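IPT/TIG domain-containing protein BACOVA_02650 (Bacteroides ovatus, PDB 5E7H) binds polysaccharide at the bacterial cell surface, probably capturing xyloglucan before its transport into the periplasm, and is seen here as its C-terminal xyloglucan-binding domain with the preceding IPT/TIG domain. Local coordinates at residues 91-96 with 137-142; 106-111 with 119-124. All blocks are in the same frame, centred on the assembly; numbering follows the deposited sequence.

Contact 1: residues 91-96 with 137-142; sequences LNYDGI and KQSYSN. With NA (sodium ion), chain I; FMT (formic acid), chain F.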
ATOM      1  N   LEU A  91       9.833  -1.574  -4.168  1.00 12.10           N
ATOM      2  CA  LEU A  91       9.462  -2.170  -5.453  1.00 11.66           C
ATOM      3  C   LEU A  91       8.283  -1.406  -6.046  1.00 12.06           C
ATOM      4  O   LEU A  91       7.202  -1.417  -5.461  1.00 12.43           O
ATOM      5  CB  LEU A  91       9.119  -3.659  -5.300  1.00 12.55           C
ATOM      6  CG  LEU A  91       8.693  -4.386  -6.575  1.00 12.50           C
ATOM      7  CD1 LEU A  91       9.773  -4.428  -7.603  1.00 14.76           C
ATOM      8  CD2 LEU A  91       8.279  -5.791  -6.202  1.00 14.33           C
ATOM      9  N   ASN A  92       8.490  -0.765  -7.196  1.00 12.11           N
ATOM     10  CA  ASN A  92       7.368  -0.112  -7.898  1.00 12.48           C
ATOM     11  C   ASN A  92       7.289  -0.423  -9.394  1.00 16.50           C
ATOM     12  O   ASN A  92       6.383   0.081 -10.052  1.00 17.11           O
ATOM     13  CB  ASN A  92       7.406   1.414  -7.683  1.00 13.67           C
ATOM     14  CG  ASN A  92       8.604   2.081  -8.310  1.00 14.31           C
ATOM     15  OD1 ASN A  92       9.311   1.518  -9.137  1.00 15.20           O
ATOM     16  ND2 ASN A  92       8.806   3.347  -7.952  1.00 19.22           N
ATOM     17  N   TYR A  93       8.202  -1.250  -9.891  1.00 17.07           N
ATOM     18  CA  TYR A  93       8.220  -1.685 -11.299  1.00 19.33           C
ATOM     19  C   TYR A  93       8.426  -0.513 -12.264  1.00 26.07           C
ATOM     20  O   TYR A  93       8.179  -0.635 -13.485  1.00 27.14           O
ATOM     21  CB  TYR A  93       6.936  -2.450 -11.622  1.00 20.59           C
ATOM     22  CG  TYR A  93       6.801  -3.729 -10.811  1.00 17.09           C
ATOM     23  CD1 TYR A  93       7.643  -4.811 -11.056  1.00 22.06           C
ATOM     24  CD2 TYR A  93       5.834  -3.856  -9.845  1.00 28.34           C
ATOM     25  CE1 TYR A  93       7.535  -5.993 -10.333  1.00 23.28           C
ATOM     26  CE2 TYR A  93       5.724  -5.036  -9.084  1.00 20.67           C
ATOM     27  CZ  TYR A  93       6.567  -6.103  -9.357  1.00 19.20           C
ATOM     28  OH  TYR A  93       6.440  -7.287  -8.645  1.00 24.43           O
ATOM     29  N   ASP A  94       8.916   0.605 -11.737  1.00 18.27           N
ATOM     30  CA  ASP A  94       9.259   1.785 -12.546  1.00 20.72           C
ATOM     31  C   ASP A  94      10.575   2.394 -12.131  1.00 30.08           C
ATOM     32  O   ASP A  94      10.687   3.602 -11.940  1.00 34.61           O
ATOM     33  CB  ASP A  94       8.212   2.852 -12.424  1.00 22.15           C
ATOM     34  CG  ASP A  94       7.009   2.581 -13.296  1.00 21.28           C
ATOM     35  OD1 ASP A  94       7.167   2.087 -14.438  1.00 29.01           O
ATOM     36  OD2 ASP A  94       5.958   2.875 -12.790  1.00 23.91           O
ATOM     37  N   GLY A  95      11.582   1.572 -12.020  1.00 29.28           N
ATOM     38  CA  GLY A  95      12.865   2.102 -11.598  1.00 26.21           C
ATOM     39  C   GLY A  95      13.247   1.845 -10.155  1.00 23.85           C
ATOM     40  O   GLY A  95      14.418   2.012  -9.840  1.00 23.49           O
ATOM     41  N   ILE A  96      12.309   1.458  -9.289  1.00 16.61           N
ATOM     42  CA  ILE A  96      12.719   0.887  -8.001  1.00 14.13           C
ATOM     43  C   ILE A  96      12.383  -0.604  -8.003  1.00 17.24           C
ATOM     44  O   ILE A  96      11.222  -1.000  -8.031  1.00 16.17           O
ATOM     45  CB  ILE A  96      12.050   1.564  -6.798  1.00 15.23           C
ATOM     46  CG1 ILE A  96      12.353   3.063  -6.801  1.00 20.32           C
ATOM     47  CG2 ILE A  96      12.525   0.921  -5.488  1.00 17.18           C
ATOM     48  CD1 ILE A  96      11.624   3.836  -5.734  1.00 26.22           C
ATOM     49  N   LYS A 137      -0.077 -18.068 -10.874  1.00 17.16           N
ATOM     50  CA  LYS A 137       0.508 -16.815 -11.342  1.00 16.53           C
ATOM     51  C   LYS A 137       1.310 -16.188 -10.231  1.00 17.91           C
ATOM     52  O   LYS A 137       0.975 -16.311  -9.045  1.00 17.27           O
ATOM     53  CB  LYS A 137      -0.578 -15.850 -11.870  1.00 17.78           C
ATOM     54  CG  LYS A 137      -1.120 -16.304 -13.222  1.00 18.91           C
ATOM     55  CD  LYS A 137      -1.980 -15.283 -13.949  1.00 19.01           C
ATOM     56  CE  LYS A 137      -2.386 -15.858 -15.301  1.00 21.89           C
ATOM     57  NZ  LYS A 137      -3.098 -14.841 -16.124  1.00 25.15           N
ATOM     58  N   GLN A 138       2.394 -15.519 -10.610  1.00 15.85           N
ATOM     59  CA  GLN A 138       3.326 -15.005  -9.616  1.00 16.07           C
ATOM     60  C   GLN A 138       4.310 -14.029 -10.241  1.00 16.31           C
ATOM     61  O   GLN A 138       4.470 -13.983 -11.461  1.00 15.93           O
ATOM     62  CB  GLN A 138       4.083 -16.175  -8.955  1.00 16.87           C
ATOM     63  CG  GLN A 138       4.995 -16.980  -9.904  1.00 16.89           C
ATOM     64  CD  GLN A 138       4.260 -17.816 -10.937  1.00 18.15           C
ATOM     65  OE1 GLN A 138       4.550 -17.742 -12.137  1.00 20.21           O
ATOM     66  NE2 GLN A 138       3.370 -18.683 -10.476  1.00 19.08           N
ATOM     67  N   SER A 139       4.965 -13.257  -9.389  1.00 15.57           N
ATOM     68  CA  SER A 139       6.120 -12.461  -9.785  1.00 15.72           C
ATOM     69  C   SER A 139       7.248 -12.672  -8.795  1.00 15.72           C
ATOM     70  O   SER A 139       7.080 -12.410  -7.604  1.00 17.07           O
ATOM     71  CB  SER A 139       5.763 -10.991  -9.859  1.00 17.83           C
ATOM     72  OG  SER A 139       6.924 -10.195 -10.037  1.00 19.63           O
ATOM     73  N   TYR A 140       8.371 -13.166  -9.306  1.00 16.57           N
ATOM     74  CA  TYR A 140       9.638 -13.203  -8.582  1.00 17.35           C
ATOM     75  C   TYR A 140      10.361 -11.927  -8.965  1.00 17.70           C
ATOM     76  O   TYR A 140      10.718 -11.744 -10.130  1.00 17.00           O
ATOM     77  CB  TYR A 140      10.442 -14.448  -8.959  1.00 17.98           C
ATOM     78  CG  TYR A 140      11.730 -14.654  -8.174  1.00 19.23           C
ATOM     79  CD1 TYR A 140      12.797 -13.782  -8.317  1.00 21.06           C
ATOM     80  CD2 TYR A 140      11.878 -15.755  -7.347  1.00 21.99           C
ATOM     81  CE1 TYR A 140      13.983 -13.986  -7.611  1.00 24.08           C
ATOM     82  CE2 TYR A 140      13.062 -15.965  -6.648  1.00 21.82           C
ATOM     83  CZ  TYR A 140      14.094 -15.078  -6.796  1.00 22.31           C
ATOM     84  OH  TYR A 140      15.277 -15.274  -6.097  1.00 28.53           O
ATOM     85  N   SER A 141      10.561 -11.042  -7.991  1.00 16.54           N
ATOM     86  CA  SER A 141      11.158  -9.736  -8.248  1.00 17.32           C
ATOM     87  C   SER A 141      12.409  -9.507  -7.418  1.00 18.22           C
ATOM     88  O   SER A 141      12.702 -10.263  -6.496  1.00 19.11           O
ATOM     89  CB  SER A 141      10.138  -8.615  -7.953  1.00 17.42           C
ATOM     90  OG  SER A 141       9.067  -8.629  -8.877  1.00 18.82           O
ATOM     91  N   ASN A 142      13.158  -8.472  -7.792  1.00 18.33           N
ATOM     92  CA  ASN A 142      14.290  -7.979  -7.019  1.00 17.42           C
ATOM     93  C   ASN A 142      13.866  -6.662  -6.406  1.00 16.54           C
ATOM     94  O   ASN A 142      13.408  -5.758  -7.105  1.00 17.98           O
ATOM     95  CB  ASN A 142      15.534  -7.783  -7.884  1.00 23.51           C
ATOM     96  CG  ASN A 142      16.329  -9.065  -8.065  1.00 30.74           C
ATOM     97  OD1 ASN A 142      16.585  -9.798  -7.111  1.00 40.57           O
ATOM     98  ND2 ASN A 142      16.710  -9.335  -9.286  1.00 33.00           N
TER
HETATM   99 NA    NA I 508       4.345   1.966 -10.050  1.00 24.60          NA
HETATM  100  C   FMT F 505       9.936   6.351  -9.339  1.00 53.99           C
HETATM  101  O1  FMT F 505       8.815   6.664  -9.831  1.00 55.90           O
HETATM  102  O2  FMT F 505      10.519   5.301  -9.720  1.00 36.34           O
HETATM  103  O   HOH W   1       4.699   3.891  -8.308  1.00 27.70           O
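Inside the beta-sandwich of the xyloglucan-binding domain, Y93 reaches from the loop after strand 89-91 to S141 on strand 133-142 of the facing sheet. The phenol OH donates a hydrogen bond to S141 OG at 3.0 Å, and this oxygen sits at the ring's edge, near its plane, with CE1 also close by. S139 OG, two residues back on the same strand, lies 3.3 Å from Y93 OH, oblique to the ring, and is itself hydrogen-bonded to H99 on the neighbouring strand. The apolar share falls to L91, whose CG lies anti to the backbone N (chi1 179°). Its CD2 packs on S141 CB at 3.8 Å, while CD1 sits over the Y93 ring, offset toward the rim. The loop that carries the tyrosine contains an Asx turn, N92 OD1 accepting D94 N at 2.8 Å; the same oxygen also takes I96 N at 3.0 Å, the two donors arriving from opposite faces of the amide plane, which fixes that carboxamide. Its ND2 holds a formic acid molecule, probably from crystallisation, whereas the main-chain N92 O binds the sodium ion at 2.8 Å, a site completed by other parts of the domain and a water.

Contact 2: residues 106-111 with 119-124; sequences FVVADG and NGTCLG. With NA (sodium ion), chain I.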
ATOM      1  N   PHE A 106       1.787  -6.679 -16.342  1.00 17.31           N
ATOM      2  CA  PHE A 106       2.153  -5.346 -15.895  1.00 15.76           C
ATOM      3  C   PHE A 106       1.319  -4.365 -16.693  1.00 18.46           C
ATOM      4  O   PHE A 106       1.192  -4.490 -17.920  1.00 20.53           O
ATOM      5  CB  PHE A 106       3.650  -5.126 -16.066  1.00 15.90           C
ATOM      6  CG  PHE A 106       4.430  -5.950 -15.115  1.00 14.75           C
ATOM      7  CD1 PHE A 106       4.522  -5.567 -13.796  1.00 15.26           C
ATOM      8  CD2 PHE A 106       4.954  -7.160 -15.501  1.00 17.41           C
ATOM      9  CE1 PHE A 106       5.163  -6.353 -12.874  1.00 15.48           C
ATOM     10  CE2 PHE A 106       5.615  -7.949 -14.578  1.00 17.39           C
ATOM     11  CZ  PHE A 106       5.722  -7.538 -13.266  1.00 16.50           C
ATOM     12  N   VAL A 107       0.700  -3.428 -15.990  1.00 16.61           N
ATOM     13  CA  VAL A 107      -0.226  -2.500 -16.648  1.00 16.53           C
ATOM     14  C   VAL A 107       0.039  -1.071 -16.200  1.00 15.79           C
ATOM     15  O   VAL A 107       0.458  -0.831 -15.063  1.00 16.08           O
ATOM     16  CB  VAL A 107      -1.702  -2.868 -16.350  1.00 22.42           C
ATOM     17  CG1 VAL A 107      -2.004  -4.306 -16.782  1.00 24.19           C
ATOM     18  CG2 VAL A 107      -2.030  -2.697 -14.926  1.00 23.08           C
ATOM     19  N   VAL A 108      -0.198  -0.136 -17.114  1.00 17.29           N
ATOM     20  CA  VAL A 108      -0.312   1.289 -16.797  1.00 15.89           C
ATOM     21  C   VAL A 108      -1.777   1.614 -16.991  1.00 15.44           C
ATOM     22  O   VAL A 108      -2.311   1.444 -18.089  1.00 17.65           O
ATOM     23  CB  VAL A 108       0.582   2.151 -17.704  1.00 18.30           C
ATOM     24  CG1 VAL A 108       0.344   3.647 -17.479  1.00 20.63           C
ATOM     25  CG2 VAL A 108       2.055   1.809 -17.485  1.00 19.90           C
ATOM     26  N   ALA A 109      -2.447   2.037 -15.928  1.00 14.82           N
ATOM     27  CA  ALA A 109      -3.891   2.209 -15.995  1.00 14.36           C
ATOM     28  C   ALA A 109      -4.251   3.323 -16.977  1.00 17.29           C
ATOM     29  O   ALA A 109      -3.523   4.307 -17.103  1.00 16.47           O
ATOM     30  CB  ALA A 109      -4.454   2.495 -14.632  1.00 16.20           C
ATOM     31  N   ASP A 110      -5.384   3.164 -17.660  1.00 16.47           N
ATOM     32  CA  ASP A 110      -5.724   4.013 -18.811  1.00 18.32           C
ATOM     33  C   ASP A 110      -7.019   4.806 -18.658  1.00 16.91           C
ATOM     34  O   ASP A 110      -7.504   5.389 -19.639  1.00 19.91           O
ATOM     35  CB  ASP A 110      -5.797   3.164 -20.085  1.00 22.37           C
ATOM     36  CG  ASP A 110      -6.981   2.200 -20.111  1.00 27.94           C
ATOM     37  OD1 ASP A 110      -7.787   2.182 -19.164  1.00 20.48           O
ATOM     38  OD2 ASP A 110      -7.093   1.434 -21.092  1.00 35.30           O
ATOM     39  N   GLY A 111      -7.578   4.847 -17.453  1.00 16.90           N
ATOM     40  CA  GLY A 111      -8.774   5.633 -17.197  1.00 17.23           C
ATOM     41  C   GLY A 111     -10.068   5.014 -17.632  1.00 21.62           C
ATOM     42  O   GLY A 111     -11.129   5.599 -17.425  1.00 25.74           O
ATOM     43  N   ASN A 119      -0.070   4.816 -10.402  1.00 16.22           N
ATOM     44  CA  ASN A 119       1.164   5.576 -10.383  1.00 17.59           C
ATOM     45  C   ASN A 119       2.135   4.795 -11.263  1.00 17.13           C
ATOM     46  O   ASN A 119       2.869   3.928 -10.781  1.00 21.04           O
ATOM     47  CB  ASN A 119       1.693   5.733  -8.954  1.00 17.24           C
ATOM     48  CG  ASN A 119       0.972   6.817  -8.147  1.00 21.33           C
ATOM     49  OD1 ASN A 119      -0.034   7.405  -8.566  1.00 21.80           O
ATOM     50  ND2 ASN A 119       1.530   7.113  -6.974  1.00 21.09           N
ATOM     51  N   GLY A 120       2.083   5.042 -12.567  1.00 17.20           N
ATOM     52  CA  GLY A 120       2.891   4.290 -13.505  1.00 16.92           C
ATOM     53  C   GLY A 120       2.498   2.833 -13.574  1.00 16.07           C
ATOM     54  O   GLY A 120       1.326   2.488 -13.569  1.00 18.01           O
ATOM     55  N   THR A 121       3.507   1.982 -13.682  1.00 16.07           N
ATOM     56  CA  THR A 121       3.311   0.548 -13.861  1.00 14.95           C
ATOM     57  C   THR A 121       2.939  -0.153 -12.567  1.00 15.56           C
ATOM     58  O   THR A 121       3.551   0.074 -11.539  1.00 15.40           O
ATOM     59  CB  THR A 121       4.582  -0.075 -14.400  1.00 16.15           C
ATOM     60  OG1 THR A 121       4.971   0.611 -15.589  1.00 19.75           O
ATOM     61  CG2 THR A 121       4.370  -1.548 -14.724  1.00 19.48           C
ATOM     62  N   CYS A 122       1.958  -1.049 -12.622  1.00 14.39           N
ATOM     63  CA  CYS A 122       1.619  -1.893 -11.488  1.00 14.40           C
ATOM     64  C   CYS A 122       1.607  -3.354 -11.920  1.00 12.68           C
ATOM     65  O   CYS A 122       1.503  -3.668 -13.109  1.00 14.33           O
ATOM     66  CB  CYS A 122       0.281  -1.497 -10.857  1.00 18.96           C
ATOM     67  SG  CYS A 122      -1.167  -1.619 -11.901  1.00 19.58           S
ATOM     68  N   LEU A 123       1.748  -4.230 -10.930  1.00 13.71           N
ATOM     69  CA  LEU A 123       1.687  -5.682 -11.108  1.00 13.34           C
ATOM     70  C   LEU A 123       0.246  -6.134 -11.178  1.00 14.50           C
ATOM     71  O   LEU A 123      -0.555  -5.736 -10.343  1.00 15.00           O
ATOM     72  CB  LEU A 123       2.377  -6.380  -9.929  1.00 14.21           C
ATOM     73  CG  LEU A 123       2.161  -7.894  -9.768  1.00 14.20           C
ATOM     74  CD1 LEU A 123       2.808  -8.643 -10.913  1.00 15.19           C
ATOM     75  CD2 LEU A 123       2.685  -8.377  -8.437  1.00 15.92           C
ATOM     76  N   GLY A 124      -0.067  -6.958 -12.166  1.00 13.67           N
ATOM     77  CA  GLY A 124      -1.379  -7.571 -12.260  1.00 16.03           C
ATOM     78  C   GLY A 124      -1.306  -9.070 -12.090  1.00 15.73           C
ATOM     79  O   GLY A 124      -0.485  -9.750 -12.719  1.00 17.54           O
TER
HETATM   80 NA    NA I 508       4.345   1.966 -10.050  1.00 24.60          NA
HETATM   81  O   HOH W   1       4.699   3.891  -8.308  1.00 27.70           O
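V107 CG2 and C122 SG both take the position between their own backbone N and carbonyl carbon, the latter with chi1 at 61°, and the two touch on one face of the strand pair. At 3.3 Å between V107 CG2 and C122 SG, this is a tight contact. On the other face F106 CG stands anti to its carbonyl carbon (chi1 -69°), and the ring crosses L123 obliquely, its CE1 lying 3.8 Å from L123 CD1. T121 CG2 adds to this face by packing against F106 CB, at 3.9 Å. The two strands form a beta hairpin with a long connecting loop, and they are strongly twisted, running at 139° to each other. V107 and C122 are a hydrogen-bonded antiparallel pair: V107 N donates to C122 O at 3.0 Å, and C122 N to V107 O at 2.9 Å. C122 O, which already accepts V107 N, also takes a CA-H...O contact at 3.3 Å from F106 CA, in the adjoining non-hydrogen-bonded pair with L123. Where the loop returns into strand 121-126, the main chain turns to sodium binding. N119 O coordinates the ion at 2.6 Å, and T121 O, on the far side of G120, does so at 2.5 Å.

How the contacts relate
Contact 2 is nested along the chain inside the loop closed by contact 1, and their centres lie 12 Å apart. One sodium ion joins them, taking one main-chain oxygen from contact 1 and two from contact 2; water 1 is shared, and D253 of strand 246-259 supplies its carboxylate. Beside the ion, D94 OD2 stands 2.8 Å from T121 N, a probable hydrogen bond that ties the Asx-turn loop to the start of strand 121-126. Apolar packing continues the link through Y93, whose CD1 lies 3.4 Å from F106 CE1 and whose CE2 is 3.7 Å from L123 CB.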